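Local coordinates for NAD-dependent epimerase/dehydratase domain-containing protein (Ruegeria pomeroyi DSS-3, PDB 3IUS), which is of unknown function but, as a member of the NAD-dependent epimerase/dehydratase family, probably binds a dinucleotide cofactor in a Rossmann-type domain, at residues 121-126 / 130-135; 218-223 / 228-233. All coordinates share one frame; numbering follows the deposited sequence.

Interaction 1: residues 121-126 / 130-135; sequences LTPTAA and WRVMAE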
loop_
_atom_site.group_PDB
_atom_site.type_symbol
_atom_site.label_atom_id
_atom_site.label_comp_id
_atom_site.label_asym_id
_atom_site.label_seq_id
_atom_site.Cartn_x
_atom_site.Cartn_y
_atom_site.Cartn_z
ATOM N N LEU A 121 -12.613 -13.553 -2.280
ATOM C CA LEU A 121 -12.273 -12.414 -3.130
ATOM C C LEU A 121 -13.253 -12.255 -4.290
ATOM O O LEU A 121 -13.375 -13.134 -5.140
ATOM C CB LEU A 121 -10.849 -12.558 -3.663
ATOM C CG LEU A 121 -9.809 -12.897 -2.591
ATOM C CD1 LEU A 121 -8.419 -13.014 -3.203
ATOM C CD2 LEU A 121 -9.834 -11.867 -1.469
ATOM N N THR A 122 -13.949 -11.124 -4.321
ATOM C CA THR A 122 -14.906 -10.853 -5.385
ATOM C C THR A 122 -14.790 -9.417 -5.877
ATOM O O THR A 122 -15.725 -8.636 -5.742
ATOM C CB THR A 122 -16.360 -11.120 -4.931
ATOM O OG1 THR A 122 -16.733 -10.173 -3.923
ATOM C CG2 THR A 122 -16.487 -12.517 -4.360
ATOM N N PRO A 123 -13.636 -9.067 -6.462
ATOM C CA PRO A 123 -13.459 -7.700 -6.971
ATOM C C PRO A 123 -14.493 -7.388 -8.048
ATOM O O PRO A 123 -14.908 -8.279 -8.790
ATOM C CB PRO A 123 -12.048 -7.716 -7.565
ATOM C CG PRO A 123 -11.705 -9.172 -7.754
ATOM C CD PRO A 123 -12.486 -9.941 -6.745
ATOM N N THR A 124 -14.914 -6.134 -8.141
ATOM C CA THR A 124 -15.949 -5.794 -9.106
ATOM C C THR A 124 -15.418 -5.050 -10.328
ATOM O O THR A 124 -16.175 -4.758 -11.249
ATOM C CB THR A 124 -17.096 -4.984 -8.461
ATOM O OG1 THR A 124 -16.594 -3.732 -7.984
ATOM C CG2 THR A 124 -17.712 -5.759 -7.303
ATOM N N ALA A 125 -14.125 -4.749 -10.339
ATOM C CA ALA A 125 -13.541 -4.023 -11.463
ATOM C C ALA A 125 -12.213 -4.631 -11.905
ATOM O O ALA A 125 -11.651 -5.478 -11.214
ATOM C CB ALA A 125 -13.375 -2.545 -11.119
ATOM N N ALA A 126 -11.720 -4.193 -13.059
ATOM C CA ALA A 126 -10.526 -4.780 -13.664
ATOM C C ALA A 126 -9.298 -4.728 -12.756
ATOM O O ALA A 126 -8.582 -5.720 -12.608
ATOM C CB ALA A 126 -10.229 -4.116 -15.001
ATOM N N TRP A 130 -7.095 -7.848 -11.512
ATOM C CA TRP A 130 -5.669 -7.966 -11.807
ATOM C C TRP A 130 -4.865 -8.196 -10.527
ATOM O O TRP A 130 -3.877 -8.939 -10.531
ATOM C CB TRP A 130 -5.140 -6.734 -12.546
ATOM C CG TRP A 130 -5.842 -6.447 -13.838
ATOM C CD1 TRP A 130 -6.621 -7.305 -14.560
ATOM C CD2 TRP A 130 -5.814 -5.217 -14.571
ATOM N NE1 TRP A 130 -7.086 -6.681 -15.691
ATOM C CE2 TRP A 130 -6.606 -5.399 -15.721
ATOM C CE3 TRP A 130 -5.198 -3.979 -14.364
ATOM C CZ2 TRP A 130 -6.801 -4.389 -16.661
ATOM C CZ3 TRP A 130 -5.394 -2.975 -15.300
ATOM C CH2 TRP A 130 -6.187 -3.188 -16.434
ATOM N N ARG A 131 -5.289 -7.557 -9.437
ATOM C CA ARG A 131 -4.659 -7.774 -8.138
ATOM C C ARG A 131 -4.824 -9.222 -7.706
ATOM O O ARG A 131 -3.869 -9.849 -7.259
ATOM C CB ARG A 131 -5.249 -6.854 -7.070
ATOM C CG ARG A 131 -4.754 -5.427 -7.134
ATOM C CD ARG A 131 -3.292 -5.322 -6.723
ATOM N NE ARG A 131 -2.828 -3.943 -6.833
ATOM C CZ ARG A 131 -1.581 -3.549 -6.599
ATOM N NH1 ARG A 131 -0.662 -4.432 -6.234
ATOM N NH2 ARG A 131 -1.254 -2.271 -6.729
ATOM N N VAL A 132 -6.041 -9.750 -7.831
ATOM C CA VAL A 132 -6.282 -11.145 -7.456
ATOM C C VAL A 132 -5.413 -12.090 -8.282
ATOM O O VAL A 132 -4.828 -13.038 -7.744
ATOM C CB VAL A 132 -7.762 -11.535 -7.616
ATOM C CG1 VAL A 132 -7.918 -13.054 -7.505
ATOM C CG2 VAL A 132 -8.619 -10.808 -6.582
HETATM N N MSE A 133 -5.345 -11.833 -9.584
HETATM C CA MSE A 133 -4.474 -12.569 -10.493
HETATM C C MSE A 133 -3.049 -12.579 -9.968
HETATM O O MSE A 133 -2.409 -13.627 -9.871
HETATM C CB MSE A 133 -4.426 -11.882 -11.855
HETATM C CG MSE A 133 -5.463 -12.267 -12.879
HETATM SE SE MSE A 133 -4.656 -11.857 -14.623
HETATM C CE MSE A 133 -3.459 -13.384 -14.734
ATOM N N ALA A 134 -2.544 -11.385 -9.671
ATOM C CA ALA A 134 -1.163 -11.230 -9.219
ATOM C C ALA A 134 -0.922 -12.012 -7.931
ATOM O O ALA A 134 0.063 -12.744 -7.819
ATOM C CB ALA A 134 -0.822 -9.756 -9.033
ATOM N N GLU A 135 -1.830 -11.877 -6.966
ATOM C CA GLU A 135 -1.691 -12.606 -5.707
ATOM C C GLU A 135 -1.595 -14.100 -5.962
ATOM O O GLU A 135 -0.765 -14.783 -5.370
ATOM C CB GLU A 135 -2.876 -12.358 -4.780
ATOM C CG GLU A 135 -2.921 -10.976 -4.159
ATOM C CD GLU A 135 -3.760 -10.953 -2.888
ATOM O OE1 GLU A 135 -3.959 -12.023 -2.276
ATOM O OE2 GLU A 135 -4.227 -9.871 -2.491
#
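A126 O is approached twice by W130, once by its backbone and once by its ring. W130 N donates a hydrogen bond of 2.8 Å to A126 O, almost in line with the carbonyl bond (C=O...N angle 164°), one of the first i to i+4 bonds of the helix that starts just after the N-cap residue A125. The indole folds back over the same oxygen: with CG anti to the carbonyl carbon and beside the backbone N (chi1 -58°), the ring is swung toward the preceding turn, and A126 O stands 3.1 Å above the plane of one face, offset toward the CG rim. Farther along the ring, A126 CB meets W130 CZ2 at 3.8 Å, so the methyl packs on the six-membered ring while the carbonyl oxygen lies over the five-membered one. An alanine in place of W130 could keep the backbone bond, but the methyl of A126 would probably lose its apolar partner, and a gap would open beside the first turn. Two residues on, the loop leading into the helix closes down on a single methyl. V132 CG2 lies beside the backbone N while CG1 is anti to it; the P123 and V132 side chains cross at about a right angle, with P123 CG 3.7 Å from V132 CG2. L121 slides past the valine and brings CD1 to 4.0 Å from V132 CG2. The approach of the chain is thus held to the helix by apolar packing at V132 and by the first-turn bond from W130 N to A126 O. Helix 126-140 lies against the central parallel sheet, where E135 forms a salt bridge with R150 of strand 146-155 and a hydrogen bond with S102 of strand 97-103.

Interaction 2: residues 218-223 / 228-233; sequences VIAYAA and LPLPPA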
loop_
_atom_site.group_PDB
_atom_site.type_symbol
_atom_site.label_atom_id
_atom_site.label_comp_id
_atom_site.label_asym_id
_atom_site.label_seq_id
_atom_site.Cartn_x
_atom_site.Cartn_y
_atom_site.Cartn_z
ATOM N N VAL A 218 -12.631 13.154 5.990
ATOM C CA VAL A 218 -11.205 13.435 6.007
ATOM C C VAL A 218 -10.963 14.850 5.503
ATOM O O VAL A 218 -10.282 15.657 6.149
ATOM C CB VAL A 218 -10.426 12.429 5.170
ATOM C CG1 VAL A 218 -8.940 12.747 5.216
ATOM C CG2 VAL A 218 -10.681 11.029 5.695
ATOM N N ILE A 219 -11.536 15.137 4.342
ATOM C CA ILE A 219 -11.499 16.467 3.749
ATOM C C ILE A 219 -11.999 17.516 4.738
ATOM O O ILE A 219 -11.372 18.564 4.927
ATOM C CB ILE A 219 -12.362 16.497 2.476
ATOM C CG1 ILE A 219 -11.704 15.669 1.370
ATOM C CG2 ILE A 219 -12.626 17.937 2.023
ATOM C CD1 ILE A 219 -12.556 15.510 0.126
ATOM N N ALA A 220 -13.131 17.234 5.376
ATOM C CA ALA A 220 -13.681 18.159 6.357
ATOM C C ALA A 220 -12.711 18.413 7.511
ATOM O O ALA A 220 -12.530 19.541 7.942
ATOM C CB ALA A 220 -15.018 17.644 6.888
ATOM N N TYR A 221 -12.084 17.354 8.016
ATOM C CA TYR A 221 -11.210 17.502 9.176
ATOM C C TYR A 221 -9.941 18.282 8.840
ATOM O O TYR A 221 -9.447 19.060 9.657
ATOM C CB TYR A 221 -10.853 16.135 9.784
ATOM C CG TYR A 221 -10.258 16.259 11.167
ATOM C CD1 TYR A 221 -10.953 16.908 12.184
ATOM C CD2 TYR A 221 -9.003 15.737 11.461
ATOM C CE1 TYR A 221 -10.415 17.033 13.449
ATOM C CE2 TYR A 221 -8.458 15.860 12.723
ATOM C CZ TYR A 221 -9.171 16.501 13.715
ATOM O OH TYR A 221 -8.633 16.624 14.974
ATOM N N ALA A 222 -9.418 18.075 7.637
ATOM C CA ALA A 222 -8.241 18.802 7.185
ATOM C C ALA A 222 -8.570 20.298 7.136
ATOM O O ALA A 222 -7.787 21.134 7.582
ATOM C CB ALA A 222 -7.803 18.305 5.817
ATOM N N ALA A 223 -9.750 20.621 6.622
ATOM C CA ALA A 223 -10.183 22.024 6.552
ATOM C C ALA A 223 -10.319 22.611 7.958
ATOM O O ALA A 223 -9.865 23.722 8.232
ATOM C CB ALA A 223 -11.493 22.139 5.795
ATOM N N LEU A 228 -10.018 26.626 7.758
ATOM C CA LEU A 228 -10.635 26.966 6.482
ATOM C C LEU A 228 -12.101 26.530 6.407
ATOM O O LEU A 228 -12.529 25.650 7.139
ATOM C CB LEU A 228 -9.845 26.339 5.337
ATOM C CG LEU A 228 -8.400 26.824 5.229
ATOM C CD1 LEU A 228 -7.668 26.057 4.148
ATOM C CD2 LEU A 228 -8.371 28.327 4.941
ATOM N N PRO A 229 -12.879 27.160 5.518
ATOM C CA PRO A 229 -14.296 26.805 5.389
ATOM C C PRO A 229 -14.484 25.366 4.937
ATOM O O PRO A 229 -13.683 24.855 4.156
ATOM C CB PRO A 229 -14.792 27.754 4.296
ATOM C CG PRO A 229 -13.826 28.896 4.315
ATOM C CD PRO A 229 -12.506 28.267 4.625
ATOM N N LEU A 230 -15.545 24.731 5.422
ATOM C CA LEU A 230 -15.909 23.388 4.993
ATOM C C LEU A 230 -16.233 23.399 3.501
ATOM O O LEU A 230 -17.163 24.083 3.068
ATOM C CB LEU A 230 -17.113 22.899 5.799
ATOM C CG LEU A 230 -17.755 21.566 5.419
ATOM C CD1 LEU A 230 -16.773 20.423 5.637
ATOM C CD2 LEU A 230 -19.026 21.348 6.226
ATOM N N PRO A 231 -15.452 22.656 2.702
ATOM C CA PRO A 231 -15.715 22.570 1.263
ATOM C C PRO A 231 -17.145 22.108 0.993
ATOM O O PRO A 231 -17.697 21.339 1.784
ATOM C CB PRO A 231 -14.717 21.508 0.789
ATOM C CG PRO A 231 -13.625 21.547 1.803
ATOM C CD PRO A 231 -14.286 21.849 3.107
ATOM N N PRO A 232 -17.744 22.576 -0.113
ATOM C CA PRO A 232 -19.126 22.211 -0.451
ATOM C C PRO A 232 -19.266 20.725 -0.761
ATOM O O PRO A 232 -18.328 20.107 -1.270
ATOM C CB PRO A 232 -19.408 23.030 -1.712
ATOM C CG PRO A 232 -18.072 23.308 -2.300
ATOM C CD PRO A 232 -17.103 23.392 -1.160
ATOM N N ALA A 233 -20.431 20.165 -0.458
ATOM C CA ALA A 233 -20.697 18.762 -0.740
ATOM C C ALA A 233 -21.573 18.605 -1.984
ATOM O O ALA A 233 -22.389 19.471 -2.306
ATOM C CB ALA A 233 -21.349 18.090 0.461
#
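L230 CD1 drops onto the methyl of A220, at a surface where small residues on helix 215-226 make the hollows and a proline-rich segment returning past the helix supplies the bumps. The leucine reaches in with this one branch: its CG is anti to the backbone N (chi1 174°) and the bend at chi2 turns CD1 onto A220, 3.5 Å from A220 CB and 3.9 Å from A220 CA. A bare methyl at position 220 lets the leucine branch come this near to the helix backbone. The neighbouring ridge is the ring of P231, set between two helix side chains one turn apart. P231 CG rests on I219 CG2 at 3.8 Å, while P231 CD lies 3.9 Å from A223 CB. That same methyl also faces the carbonyl of P229, so it lies between P229 O and P231 CD. The reversal of the chain is pinned at its start by L228 N, which donates to A223 O at 2.9 Å in a nearly straight bond (N-H...O 167°). From P229 to P232 the backbone keeps polyproline-II-like angles, and P231 O accepts a hydrogen bond from R172 NE. The arrangement is that of a helix-loop-strand connection: the loop doubles back along the helix and delivers strand 233-235 parallel to strand 172-174.

How the interactions relate
The two contacts illustrate one principle, a loop folded against the helix next to it in the chain, in mirrored order: in interaction 1 the loop leads into its helix, in interaction 2 it leaves it. They do not touch; their centres are about 33 Å apart and their nearest atoms about 20 Å. The centre of interaction 1 lies about 15 Å from that of the chain, on a helix packed against the large parallel sheet. In many short-chain dehydrogenases the corresponding helix carries a Tyr-x-x-x-Lys pair; helix 126-140 has neither residue, so any cofactor-side role is only inferred from the fold. Interaction 2, centred about 25 Å out, is peripheral, beside the small sheet of strands 172-174 and 233-235.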